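Local coordinates for uncharacterized protein (PDB 3LFT), which probably serves as the substrate-binding component of an ABC transporter and holds L-tryptophan in the cleft between its two lobes, at residues 181-184 and 189-192; 97-102 and 108-113; 23-28 and 235-240; 120-125 and 217-222; 90-95 and 148-153. All coordinates share one frame; numbering follows the deposited sequence.

How the interactions relate
From the N terminus, interaction 3 opens first, at 23-28, and closes last, at 235-240; its long loop encloses the other four and packs two helices of the first lobe. Interaction 5 opens at 90-95 and closes at 148-153, joining that lobe to the second across the tryptophan cleft. Nested within it, interaction 2 (97-102 with 108-113) folds the loop after strand 86-89 onto strand 110-115. Interaction 4 (120-125 with 217-222) crosses interaction 5, their segments alternating, and sets helix 119-129 beside the edge of the second sheet. Interaction 1 (181-184 with 189-192) is nested in interaction 4; strands 189-192 and 216-218 are neighbours in that sheet.

Interaction 1: residues 181-184 and 189-192; sequences TVMT and AIWV
A buried, apolar helix-to-strand contact joins M183 of helix 176-183 and the adjoining T184 to I190 on strand 189-192. The two segments form the second half of a beta-alpha-beta crossover in the four-stranded parallel sheet: the chain leaves strand 164-170, passes through the helix and returns as strand 189-192, with strand 135-141 lying between the two. M183 is modelled as selenomethionine. Its CG sits between the backbone N and the carbonyl carbon (chi1 76°), and a bend at chi3 carries the terminal CE to I190, 3.9 Å from I190 CG2 and equally far from I190 CG1, in the conformer described; a second was modelled, so this end of the contact is less certain. The two side chains cross at about a right angle, so the methyl meets the fork of the isoleucine. At the end of the CG1 branch, I190 CD1 lies 3.7 Å from T184 CG2. T184 thus offers its methyl to the strand, while its OG1 turns back to the carbonyl O of V180. I190 is itself held in the sheet by backbone bonds to P215 and Y217. With the hydroxyl already engaged by the V180 carbonyl, the contact consists entirely of methyl and methylene packing and depends on shape rather than on directed bonds.

Interaction 2: residues 97-102 and 108-113; sequences ANLVKD and GNVTGV
The flat group that V110 meets is the peptide linking L99 to V100, touched at its carbonyl oxygen; no aromatic ring or side-chain amide takes part. L99 O lies 3.4 Å from V110 CB, with V110 CG2 at 3.7 Å and V110 CG1 at 3.8 Å, so the oxygen rests against the whole isopropyl group. A second carbonyl is approached from the loop side, where V100 CG1 comes within 3.8 Å of V110 O. The valine therefore receives a polar atom of the loop on its side chain, while its own carbonyl takes a methyl. CG1 of V110 stands anti to the backbone N (chi1 -177°), which brings it to 4.2 Å from L99 CB and 4.4 Å from V100 CG1. In the larger parallel sheet of this periplasmic-binding-protein fold, strand 110-115 runs between strands 86-89 and 262-264. The loop that connects 86-89 to 110-115 doubles back here, and residues 97-102 pack over the start of the strand they lead into. L99 also reaches A74 and A78 of helix 71-80, and V110 touches A78 as well, so the two side chains share that helix as a neighbour. V100 is flanked on the loop side by P94, I95 and P106.

Interaction 3: residues 23-28 and 235-240; sequences IQDGLA and DQHDLG. With TRP (tryptophan), chain C.
I23 holds CG1 anti to its own carbonyl carbon (chi1 -71°), and this sets the methylene 3.5 Å from G240 O, with G240 CA also close by. The backbones nearly meet here: the CA atoms of I23 and G240 are 4.4 Å apart, an approach possible because G240 has no side chain to stand between the helices. I23 CA also makes a CA-H...O contact of 3.3 Å with G240 O. Helix 14-29 and helix 236-251 thus pack on one flank of the first lobe of a type I periplasmic-binding-protein fold, and I23 continues onto T243 and I247 one and two turns further along. At the more exposed margin D25 and H237 lie side by side, but the imidazole is probably turned over in the model, so the detail of their approach is doubtful. The firmer partner of D25 OD2 is K21, in a salt bridge within its own helix. D235 caps the start of helix 236-251, its OD1 accepting from D238 N at 2.9 Å. Just after the cap, Q236 bends at chi2 (-63°) and turns its amide into the ligand pocket. Its OE1 accepts the indole NE1-H of the bound tryptophan at 2.8 Å, nearly straight (168°), while its NE2 is tied to the carbonyl O of I234. With the amide held from both ends, its oxygen faces the indole, an orientation well suited to recognising the ring N-H of tryptophan.

Interaction 4: residues 120-125 and 217-222; sequences QQQVEL and YPSATA
Q122 NE2 faces three oxygens: it is hydrogen-bonded to N117 OD1 and to the carbonyl O of V232, and more weakly to S219 OG at 3.2 Å, where the angle at hydrogen is a bent 127°. In the second lobe of this periplasmic-binding-protein fold, helix 119-129 here lies beside strand 216-218, an outermost strand of the four-stranded parallel sheet. Q122 places CG beside its backbone N (chi1 -71°) and is extended from there, so the amide reaches from the helix to the turn after the strand. Its other end is used too, because OE1 accepts from W191 NE1, and these bonds together fix which way round the buried amide lies. S219 OG has its stronger partner in V192 O, on the neighbouring strand. The serine is the centre of an inverse gamma turn, closed by A220 N bonding to P218 O at 2.8 Å. That turn leads from the strand to helix 221-224, and A220, at its N-cap position, touches the bound tryptophan. One helical turn on from Q122, L125 packs against Y217, whose hydroxyl is bonded to T130 OG1. The leucine meets the ring obliquely, with L125 CG lying 4.4 Å from Y217 CE1.

Interaction 5: residues 90-95 and 148-153; sequences AITDPI and KTQVEE. With TRP (tryptophan), chain C.
The loop 90-95 comes up beside helix 148-153 with D93 opposite T149 and T92 opposite Q150, the CA atoms 7.1 Å apart in the first pair and 8.4 Å in the second. The contact spans the ligand cleft of a type I periplasmic-binding-protein fold: the loop follows strand 86-89 of the first lobe, the helix belongs to the second, and tryptophan is bound between the lobes. With CG anti to the backbone N (chi1 177°), D93 extends its carboxylate over the cleft, where T149 OG1 donates to D93 OD2 at 2.5 Å, shorter than usual, so the exact value should be taken with caution. The other oxygen, D93 OD1, accepts from G96 N in its own loop, so both ends of the carboxylate are occupied and its rotation is restrained. T92 uses its two branches differently. CG2 packs 3.7 Å from Q150 NE2, crossing the glutamine at about a right angle, while OG1 accepts from the ligand's amino N and is also bonded to the carbonyl O of D115. The amide of Q150 is steadied by I194 N at OE1 and N146 O at NE2. The loop itself grips the amino-acid end of the ligand, with T92 N donating to OXT of the tryptophan at 3.0 Å (162°). Contact between the lobes so close to this grip is consistent with a closed, ligand-holding form. Ligand N is 2.8 Å from A90 O, and A90 CB lies 3.8 Å from the indole CD1 of the tryptophan.

Interaction 1: residues 181-184 and 189-192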
# COMPACT_ATOMS: atom_id res chain seq x y z
N THR A 181 16.42 14.44 6.88
CA THR A 181 17.51 15.07 7.61
C THR A 181 17.02 15.76 8.88
O THR A 181 17.61 15.58 9.96
CB THR A 181 18.26 16.05 6.70
OG1 THR A 181 18.88 15.31 5.64
CG2 THR A 181 19.34 16.80 7.47
N VAL A 182 15.92 16.51 8.77
CA VAL A 182 15.32 17.17 9.93
C VAL A 182 14.82 16.17 10.98
O VAL A 182 15.14 16.26 12.16
CB VAL A 182 14.17 18.13 9.49
CG1 VAL A 182 13.41 18.66 10.71
CG2 VAL A 182 14.69 19.25 8.62
N MSE A 183 14.04 15.19 10.53
CA MSE A 183 13.40 14.29 11.47
C MSE A 183 14.40 13.43 12.23
O MSE A 183 14.17 13.12 13.38
CB MSE A 183 12.34 13.43 10.79
CG MSE A 183 12.89 12.29 9.94
SE MSE A 183 11.55 11.53 8.79
CE MSE A 183 10.44 10.66 10.12
N THR A 184 15.53 13.08 11.61
CA THR A 184 16.44 12.14 12.26
C THR A 184 17.22 12.74 13.44
O THR A 184 17.82 12.01 14.21
CB THR A 184 17.37 11.37 11.28
OG1 THR A 184 18.17 12.27 10.51
CG2 THR A 184 16.59 10.43 10.36
N ALA A 189 13.42 6.59 15.61
CA ALA A 189 13.12 5.64 14.55
C ALA A 189 12.18 6.31 13.58
O ALA A 189 11.43 7.22 13.96
CB ALA A 189 12.45 4.38 15.14
N ILE A 190 12.24 5.85 12.33
CA ILE A 190 11.35 6.33 11.27
C ILE A 190 10.36 5.23 10.97
O ILE A 190 10.76 4.09 10.81
CB ILE A 190 12.14 6.68 9.98
CG1 ILE A 190 13.16 7.80 10.23
CG2 ILE A 190 11.18 7.05 8.83
CD1 ILE A 190 14.22 7.90 9.15
N TRP A 191 9.07 5.58 10.93
CA TRP A 191 8.01 4.68 10.51
C TRP A 191 7.33 5.22 9.26
O TRP A 191 7.09 6.43 9.15
CB TRP A 191 6.99 4.47 11.64
CG TRP A 191 5.77 3.71 11.25
CD1 TRP A 191 5.64 2.36 11.13
CD2 TRP A 191 4.50 4.27 10.92
NE1 TRP A 191 4.35 2.04 10.73
CE2 TRP A 191 3.63 3.21 10.63
CE3 TRP A 191 4.00 5.58 10.91
CZ2 TRP A 191 2.28 3.41 10.28
CZ3 TRP A 191 2.65 5.79 10.55
CH2 TRP A 191 1.81 4.70 10.25
N VAL A 192 7.07 4.34 8.31
CA VAL A 192 6.42 4.72 7.05
C VAL A 192 5.19 3.86 6.88
O VAL A 192 5.30 2.63 6.92
CB VAL A 192 7.33 4.50 5.82
CG1 VAL A 192 6.64 4.98 4.54
CG2 VAL A 192 8.66 5.24 5.99

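Interaction 2: residues 97-102 and 108-113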
# COMPACT_ATOMS: atom_id res chain seq x y z
N ALA A 97 -11.44 6.86 1.90
CA ALA A 97 -11.15 7.35 0.56
C ALA A 97 -12.41 7.79 -0.17
O ALA A 97 -12.34 8.29 -1.29
CB ALA A 97 -10.42 6.26 -0.25
N ASN A 98 -13.57 7.66 0.48
CA ASN A 98 -14.88 7.99 -0.10
C ASN A 98 -15.18 7.13 -1.34
O ASN A 98 -15.85 7.59 -2.27
CB ASN A 98 -14.98 9.49 -0.44
CG ASN A 98 -16.41 10.01 -0.45
OD1 ASN A 98 -16.75 10.97 -1.17
ND2 ASN A 98 -17.24 9.43 0.38
N LEU A 99 -14.69 5.89 -1.33
CA LEU A 99 -14.88 4.96 -2.45
C LEU A 99 -16.06 4.01 -2.27
O LEU A 99 -16.69 3.61 -3.25
CB LEU A 99 -13.59 4.15 -2.70
CG LEU A 99 -12.47 4.94 -3.38
CD1 LEU A 99 -11.13 4.21 -3.27
CD2 LEU A 99 -12.80 5.21 -4.84
N VAL A 100 -16.34 3.66 -1.01
CA VAL A 100 -17.47 2.79 -0.67
C VAL A 100 -18.16 3.37 0.54
O VAL A 100 -17.53 4.07 1.33
CB VAL A 100 -17.01 1.35 -0.36
CG1 VAL A 100 -16.16 0.78 -1.52
CG2 VAL A 100 -16.21 1.27 0.95
N LYS A 101 -19.45 3.08 0.69
CA LYS A 101 -20.19 3.53 1.88
C LYS A 101 -19.81 2.72 3.13
O LYS A 101 -19.62 3.29 4.22
CB LYS A 101 -21.70 3.47 1.66
CG LYS A 101 -22.49 4.03 2.83
CD LYS A 101 -23.93 4.27 2.48
CE LYS A 101 -24.67 4.75 3.70
NZ LYS A 101 -24.15 6.06 4.19
N ASP A 102 -19.73 1.40 2.97
CA ASP A 102 -19.22 0.51 4.01
C ASP A 102 -18.66 -0.73 3.33
O ASP A 102 -18.76 -0.88 2.09
CB ASP A 102 -20.24 0.20 5.14
CG ASP A 102 -21.43 -0.60 4.67
OD1 ASP A 102 -21.27 -1.65 4.03
OD2 ASP A 102 -22.57 -0.21 5.02
N GLY A 108 -22.31 1.64 -4.55
CA GLY A 108 -22.19 2.29 -5.86
C GLY A 108 -21.49 1.36 -6.83
O GLY A 108 -21.65 0.13 -6.77
N ASN A 109 -20.68 1.94 -7.71
CA ASN A 109 -20.02 1.17 -8.76
C ASN A 109 -18.61 0.67 -8.39
O ASN A 109 -17.91 0.13 -9.23
CB ASN A 109 -19.97 1.98 -10.06
CG ASN A 109 -19.15 3.25 -9.94
OD1 ASN A 109 -19.27 4.01 -8.98
ND2 ASN A 109 -18.35 3.52 -10.97
N VAL A 110 -18.22 0.80 -7.12
CA VAL A 110 -16.87 0.47 -6.68
C VAL A 110 -16.86 -0.69 -5.68
O VAL A 110 -17.60 -0.67 -4.70
CB VAL A 110 -16.19 1.69 -5.99
CG1 VAL A 110 -14.76 1.36 -5.61
CG2 VAL A 110 -16.25 2.96 -6.88
N THR A 111 -16.01 -1.68 -5.90
CA THR A 111 -15.72 -2.70 -4.89
C THR A 111 -14.26 -3.10 -5.05
O THR A 111 -13.56 -2.50 -5.86
CB THR A 111 -16.69 -3.90 -4.99
OG1 THR A 111 -16.46 -4.75 -3.87
CG2 THR A 111 -16.51 -4.68 -6.26
N GLY A 112 -13.80 -4.09 -4.28
CA GLY A 112 -12.45 -4.62 -4.51
C GLY A 112 -11.74 -5.07 -3.26
O GLY A 112 -12.37 -5.51 -2.31
N VAL A 113 -10.41 -4.91 -3.28
CA VAL A 113 -9.51 -5.48 -2.27
C VAL A 113 -8.81 -4.36 -1.50
O VAL A 113 -8.31 -3.41 -2.10
CB VAL A 113 -8.45 -6.38 -2.98
CG1 VAL A 113 -7.33 -6.77 -2.01
CG2 VAL A 113 -9.14 -7.63 -3.55

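Interaction 3: residues 23-28 and 235-240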
# COMPACT_ATOMS: atom_id res chain seq x y z
N ILE A 23 -2.72 -9.81 -10.17
CA ILE A 23 -3.96 -9.62 -10.94
C ILE A 23 -3.96 -10.51 -12.18
O ILE A 23 -4.93 -11.23 -12.44
CB ILE A 23 -4.18 -8.13 -11.31
CG1 ILE A 23 -4.53 -7.31 -10.06
CG2 ILE A 23 -5.26 -7.99 -12.43
CD1 ILE A 23 -4.46 -5.80 -10.28
N GLN A 24 -2.87 -10.44 -12.94
CA GLN A 24 -2.74 -11.24 -14.15
C GLN A 24 -2.80 -12.73 -13.83
O GLN A 24 -3.44 -13.47 -14.57
CB GLN A 24 -1.44 -10.91 -14.86
CG GLN A 24 -1.39 -9.50 -15.43
CD GLN A 24 -0.02 -9.14 -15.96
OE1 GLN A 24 0.17 -8.98 -17.17
NE2 GLN A 24 0.94 -9.00 -15.06
N ASP A 25 -2.16 -13.15 -12.74
CA ASP A 25 -2.18 -14.57 -12.38
C ASP A 25 -3.59 -14.99 -12.02
O ASP A 25 -4.01 -16.08 -12.39
CB ASP A 25 -1.24 -14.83 -11.21
CG ASP A 25 0.23 -14.67 -11.57
OD1 ASP A 25 0.58 -14.64 -12.78
OD2 ASP A 25 1.03 -14.60 -10.62
N GLY A 26 -4.32 -14.14 -11.30
CA GLY A 26 -5.68 -14.51 -10.85
C GLY A 26 -6.64 -14.58 -12.03
O GLY A 26 -7.45 -15.49 -12.12
N LEU A 27 -6.53 -13.61 -12.94
CA LEU A 27 -7.28 -13.68 -14.21
C LEU A 27 -6.99 -14.95 -14.99
O LEU A 27 -7.90 -15.61 -15.47
CB LEU A 27 -6.95 -12.48 -15.10
CG LEU A 27 -7.49 -11.14 -14.61
CD1 LEU A 27 -6.84 -10.01 -15.39
CD2 LEU A 27 -9.00 -11.11 -14.75
N ALA A 28 -5.71 -15.26 -15.14
CA ALA A 28 -5.30 -16.42 -15.94
C ALA A 28 -5.83 -17.72 -15.34
O ALA A 28 -6.25 -18.63 -16.07
CB ALA A 28 -3.80 -16.44 -16.08
N ASP A 235 0.81 -9.81 2.16
CA ASP A 235 1.42 -10.40 0.96
C ASP A 235 0.86 -9.72 -0.31
O ASP A 235 -0.33 -9.80 -0.59
CB ASP A 235 1.15 -11.91 0.98
CG ASP A 235 1.83 -12.67 -0.13
OD1 ASP A 235 1.55 -12.41 -1.31
OD2 ASP A 235 2.60 -13.61 0.19
N GLN A 236 1.76 -9.11 -1.07
CA GLN A 236 1.35 -8.31 -2.22
C GLN A 236 0.81 -9.15 -3.34
O GLN A 236 -0.18 -8.80 -3.99
CB GLN A 236 2.51 -7.46 -2.72
CG GLN A 236 3.09 -6.53 -1.63
CD GLN A 236 2.08 -5.53 -1.14
OE1 GLN A 236 1.77 -4.57 -1.87
NE2 GLN A 236 1.56 -5.71 0.06
N HIS A 237 1.46 -10.29 -3.60
CA HIS A 237 0.95 -11.17 -4.63
C HIS A 237 -0.47 -11.68 -4.30
O HIS A 237 -1.34 -11.74 -5.18
CB HIS A 237 1.94 -12.29 -4.94
CG HIS A 237 1.46 -13.23 -6.00
ND1 HIS A 237 1.55 -12.94 -7.35
CD2 HIS A 237 0.87 -14.43 -5.91
CE1 HIS A 237 1.04 -13.95 -8.04
NE2 HIS A 237 0.62 -14.86 -7.19
N ASP A 238 -0.70 -12.03 -3.03
CA ASP A 238 -2.06 -12.42 -2.58
C ASP A 238 -3.11 -11.34 -2.84
O ASP A 238 -4.24 -11.63 -3.25
CB ASP A 238 -2.08 -12.82 -1.10
CG ASP A 238 -1.42 -14.17 -0.82
OD1 ASP A 238 -1.21 -14.97 -1.75
OD2 ASP A 238 -1.13 -14.41 0.37
N LEU A 239 -2.74 -10.09 -2.59
CA LEU A 239 -3.64 -8.96 -2.88
C LEU A 239 -4.00 -8.92 -4.35
O LEU A 239 -5.18 -8.72 -4.72
CB LEU A 239 -3.04 -7.62 -2.47
CG LEU A 239 -2.84 -7.40 -0.97
CD1 LEU A 239 -1.96 -6.18 -0.76
CD2 LEU A 239 -4.19 -7.27 -0.26
N GLY A 240 -3.01 -9.12 -5.20
CA GLY A 240 -3.28 -9.06 -6.64
C GLY A 240 -4.13 -10.23 -7.11
O GLY A 240 -5.07 -10.04 -7.89
N TRP C . -2.61 0.29 -0.18
CA TRP C . -1.99 1.45 -0.88
C TRP C . -3.03 2.49 -1.17
O TRP C . -2.83 3.33 -2.05
CB TRP C . -1.29 0.97 -2.17
CG TRP C . -0.19 -0.01 -1.86
CD1 TRP C . -0.24 -1.40 -1.96
CD2 TRP C . 1.15 0.32 -1.37
NE1 TRP C . 0.97 -1.93 -1.57
CE2 TRP C . 1.82 -0.97 -1.20
CE3 TRP C . 1.76 1.51 -1.05
CZ2 TRP C . 3.12 -0.98 -0.72
CZ3 TRP C . 3.07 1.47 -0.57
CH2 TRP C . 3.73 0.23 -0.42
OXT TRP C . -4.08 2.48 -0.52

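Interaction 4: residues 120-125 and 217-222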
# COMPACT_ATOMS: atom_id res chain seq x y z
N GLN A 120 -1.11 -2.28 15.19
CA GLN A 120 -0.84 -2.86 16.51
C GLN A 120 0.38 -3.77 16.47
O GLN A 120 1.27 -3.68 17.34
CB GLN A 120 -2.07 -3.61 17.04
CG GLN A 120 -1.83 -4.32 18.38
CD GLN A 120 -3.05 -5.05 18.92
OE1 GLN A 120 -4.18 -4.75 18.54
NE2 GLN A 120 -2.82 -6.01 19.81
N GLN A 121 0.42 -4.64 15.47
CA GLN A 121 1.56 -5.56 15.33
C GLN A 121 2.86 -4.84 15.03
O GLN A 121 3.92 -5.26 15.51
CB GLN A 121 1.30 -6.61 14.26
CG GLN A 121 0.33 -7.71 14.65
CD GLN A 121 0.07 -8.61 13.47
OE1 GLN A 121 -0.89 -8.40 12.72
NE2 GLN A 121 0.95 -9.59 13.26
N GLN A 122 2.81 -3.74 14.28
CA GLN A 122 4.02 -2.96 14.03
C GLN A 122 4.52 -2.33 15.32
O GLN A 122 5.73 -2.34 15.57
CB GLN A 122 3.75 -1.91 12.96
CG GLN A 122 3.58 -2.54 11.60
CD GLN A 122 3.10 -1.58 10.54
OE1 GLN A 122 2.79 -0.42 10.82
NE2 GLN A 122 3.03 -2.06 9.31
N VAL A 123 3.61 -1.76 16.11
CA VAL A 123 4.01 -1.20 17.41
C VAL A 123 4.65 -2.28 18.29
O VAL A 123 5.70 -2.06 18.88
CB VAL A 123 2.83 -0.49 18.11
CG1 VAL A 123 3.17 -0.19 19.56
CG2 VAL A 123 2.50 0.80 17.37
N GLU A 124 4.02 -3.46 18.34
CA GLU A 124 4.57 -4.56 19.15
C GLU A 124 5.97 -4.94 18.66
O GLU A 124 6.86 -5.19 19.47
CB GLU A 124 3.61 -5.77 19.18
CG GLU A 124 2.34 -5.51 20.01
CD GLU A 124 1.17 -6.44 19.70
OE1 GLU A 124 1.14 -7.12 18.64
OE2 GLU A 124 0.22 -6.47 20.52
N LEU A 125 6.18 -4.95 17.35
CA LEU A 125 7.50 -5.29 16.79
C LEU A 125 8.55 -4.25 17.15
O LEU A 125 9.69 -4.59 17.51
CB LEU A 125 7.41 -5.45 15.27
CG LEU A 125 8.70 -5.89 14.56
CD1 LEU A 125 9.24 -7.23 15.01
CD2 LEU A 125 8.43 -5.91 13.04
N TYR A 217 11.23 1.51 10.02
CA TYR A 217 10.18 0.49 9.99
C TYR A 217 9.16 0.86 8.89
O TYR A 217 8.15 1.51 9.16
CB TYR A 217 9.47 0.44 11.34
CG TYR A 217 10.27 -0.18 12.47
CD1 TYR A 217 10.16 -1.55 12.72
CD2 TYR A 217 11.10 0.57 13.30
CE1 TYR A 217 10.83 -2.14 13.78
CE2 TYR A 217 11.80 -0.04 14.37
CZ TYR A 217 11.65 -1.39 14.58
OH TYR A 217 12.30 -2.00 15.63
N PRO A 218 9.44 0.46 7.64
CA PRO A 218 8.61 0.89 6.51
C PRO A 218 7.65 -0.23 6.12
O PRO A 218 8.04 -1.40 6.04
CB PRO A 218 9.64 1.14 5.41
CG PRO A 218 10.72 0.07 5.67
CD PRO A 218 10.66 -0.24 7.17
N SER A 219 6.39 0.13 5.86
CA SER A 219 5.30 -0.85 5.70
C SER A 219 5.22 -1.53 4.34
O SER A 219 4.16 -1.55 3.69
CB SER A 219 3.96 -0.19 6.05
OG SER A 219 4.00 0.32 7.37
N ALA A 220 6.35 -2.10 3.89
CA ALA A 220 6.37 -2.96 2.71
C ALA A 220 7.63 -3.79 2.68
O ALA A 220 8.71 -3.29 3.00
CB ALA A 220 6.30 -2.14 1.43
N THR A 221 7.49 -5.04 2.26
CA THR A 221 8.64 -5.91 2.02
C THR A 221 9.63 -5.25 1.09
O THR A 221 10.82 -5.30 1.34
CB THR A 221 8.19 -7.27 1.46
OG1 THR A 221 7.37 -7.90 2.45
CG2 THR A 221 9.36 -8.18 1.13
N ALA A 222 9.12 -4.60 0.04
CA ALA A 222 9.98 -3.97 -0.94
C ALA A 222 10.84 -2.84 -0.35
O ALA A 222 11.92 -2.59 -0.86
CB ALA A 222 9.16 -3.46 -2.10

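Interaction 5: residues 90-95 and 148-153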
# COMPACT_ATOMS: atom_id res chain seq x y z
N ALA A 90 -5.91 -3.07 -3.79
CA ALA A 90 -5.11 -2.67 -2.63
C ALA A 90 -5.30 -1.21 -2.24
O ALA A 90 -4.38 -0.39 -2.30
CB ALA A 90 -3.62 -3.02 -2.82
N ILE A 91 -6.53 -0.90 -1.80
CA ILE A 91 -6.88 0.43 -1.27
C ILE A 91 -6.97 0.24 0.25
O ILE A 91 -7.80 -0.52 0.75
CB ILE A 91 -8.23 0.89 -1.85
CG1 ILE A 91 -8.05 1.51 -3.25
CG2 ILE A 91 -8.90 1.94 -0.96
CD1 ILE A 91 -7.15 0.77 -4.25
N THR A 92 -6.10 0.92 0.98
CA THR A 92 -5.97 0.67 2.42
C THR A 92 -7.22 1.03 3.23
O THR A 92 -7.61 0.32 4.16
CB THR A 92 -4.70 1.35 2.97
OG1 THR A 92 -3.57 0.66 2.46
CG2 THR A 92 -4.63 1.42 4.49
N ASP A 93 -7.87 2.13 2.85
CA ASP A 93 -9.05 2.60 3.60
C ASP A 93 -10.14 3.06 2.64
O ASP A 93 -10.29 4.25 2.37
CB ASP A 93 -8.66 3.75 4.54
CG ASP A 93 -9.84 4.34 5.29
OD1 ASP A 93 -10.93 3.72 5.32
OD2 ASP A 93 -9.68 5.43 5.86
N PRO A 94 -10.94 2.12 2.12
CA PRO A 94 -11.95 2.46 1.11
C PRO A 94 -13.01 3.43 1.62
O PRO A 94 -13.46 4.27 0.85
CB PRO A 94 -12.58 1.11 0.75
CG PRO A 94 -11.67 0.08 1.24
CD PRO A 94 -10.75 0.67 2.27
N ILE A 95 -13.39 3.34 2.89
CA ILE A 95 -14.42 4.24 3.41
C ILE A 95 -13.87 5.66 3.52
O ILE A 95 -14.49 6.63 3.08
CB ILE A 95 -14.97 3.74 4.76
CG1 ILE A 95 -15.65 2.38 4.58
CG2 ILE A 95 -15.94 4.75 5.38
CD1 ILE A 95 -15.97 1.67 5.90
N LYS A 148 -3.36 9.11 5.75
CA LYS A 148 -3.98 9.88 6.83
C LYS A 148 -4.57 8.95 7.90
O LYS A 148 -4.31 9.10 9.09
CB LYS A 148 -5.05 10.79 6.23
N THR A 149 -5.33 7.95 7.45
CA THR A 149 -5.98 6.98 8.31
C THR A 149 -4.92 6.15 9.08
O THR A 149 -5.05 5.90 10.28
CB THR A 149 -6.85 6.03 7.42
OG1 THR A 149 -7.85 6.81 6.74
CG2 THR A 149 -7.50 4.93 8.27
N GLN A 150 -3.89 5.72 8.36
CA GLN A 150 -2.89 4.85 8.98
C GLN A 150 -2.10 5.54 10.07
O GLN A 150 -1.80 4.94 11.10
CB GLN A 150 -1.92 4.32 7.93
CG GLN A 150 -2.53 3.37 6.92
CD GLN A 150 -1.53 3.03 5.88
OE1 GLN A 150 -0.62 2.23 6.12
NE2 GLN A 150 -1.66 3.65 4.69
N VAL A 151 -1.77 6.81 9.82
CA VAL A 151 -1.06 7.60 10.80
C VAL A 151 -1.88 7.77 12.09
O VAL A 151 -1.35 7.59 13.18
CB VAL A 151 -0.63 8.97 10.21
CG1 VAL A 151 -0.02 9.87 11.30
CG2 VAL A 151 0.39 8.75 9.11
N GLU A 152 -3.17 8.05 11.96
CA GLU A 152 -4.08 8.16 13.11
C GLU A 152 -4.07 6.87 13.92
O GLU A 152 -3.90 6.90 15.14
CB GLU A 152 -5.50 8.50 12.67
CG GLU A 152 -5.69 9.91 12.11
CD GLU A 152 -7.03 10.08 11.39
OE1 GLU A 152 -7.77 9.08 11.23
OE2 GLU A 152 -7.34 11.21 10.98
N GLU A 153 -4.26 5.73 13.25
CA GLU A 153 -4.36 4.44 13.95
C GLU A 153 -3.04 4.06 14.61
O GLU A 153 -3.01 3.59 15.75
CB GLU A 153 -4.84 3.35 12.98
CG GLU A 153 -6.29 3.53 12.52
CD GLU A 153 -6.82 2.34 11.74
OE1 GLU A 153 -6.25 1.22 11.86
OE2 GLU A 153 -7.83 2.53 11.02
N TRP C . -2.61 0.29 -0.18
CA TRP C . -1.99 1.45 -0.88
C TRP C . -3.03 2.49 -1.17
O TRP C . -2.83 3.33 -2.05
CB TRP C . -1.29 0.97 -2.17
CG TRP C . -0.19 -0.01 -1.86
CD1 TRP C . -0.24 -1.40 -1.96
CD2 TRP C . 1.15 0.32 -1.37
NE1 TRP C . 0.97 -1.93 -1.57
CE2 TRP C . 1.82 -0.97 -1.20
CE3 TRP C . 1.76 1.51 -1.05
CZ2 TRP C . 3.12 -0.98 -0.72
CZ3 TRP C . 3.07 1.47 -0.57
CH2 TRP C . 3.73 0.23 -0.42
OXT TRP C . -4.08 2.48 -0.52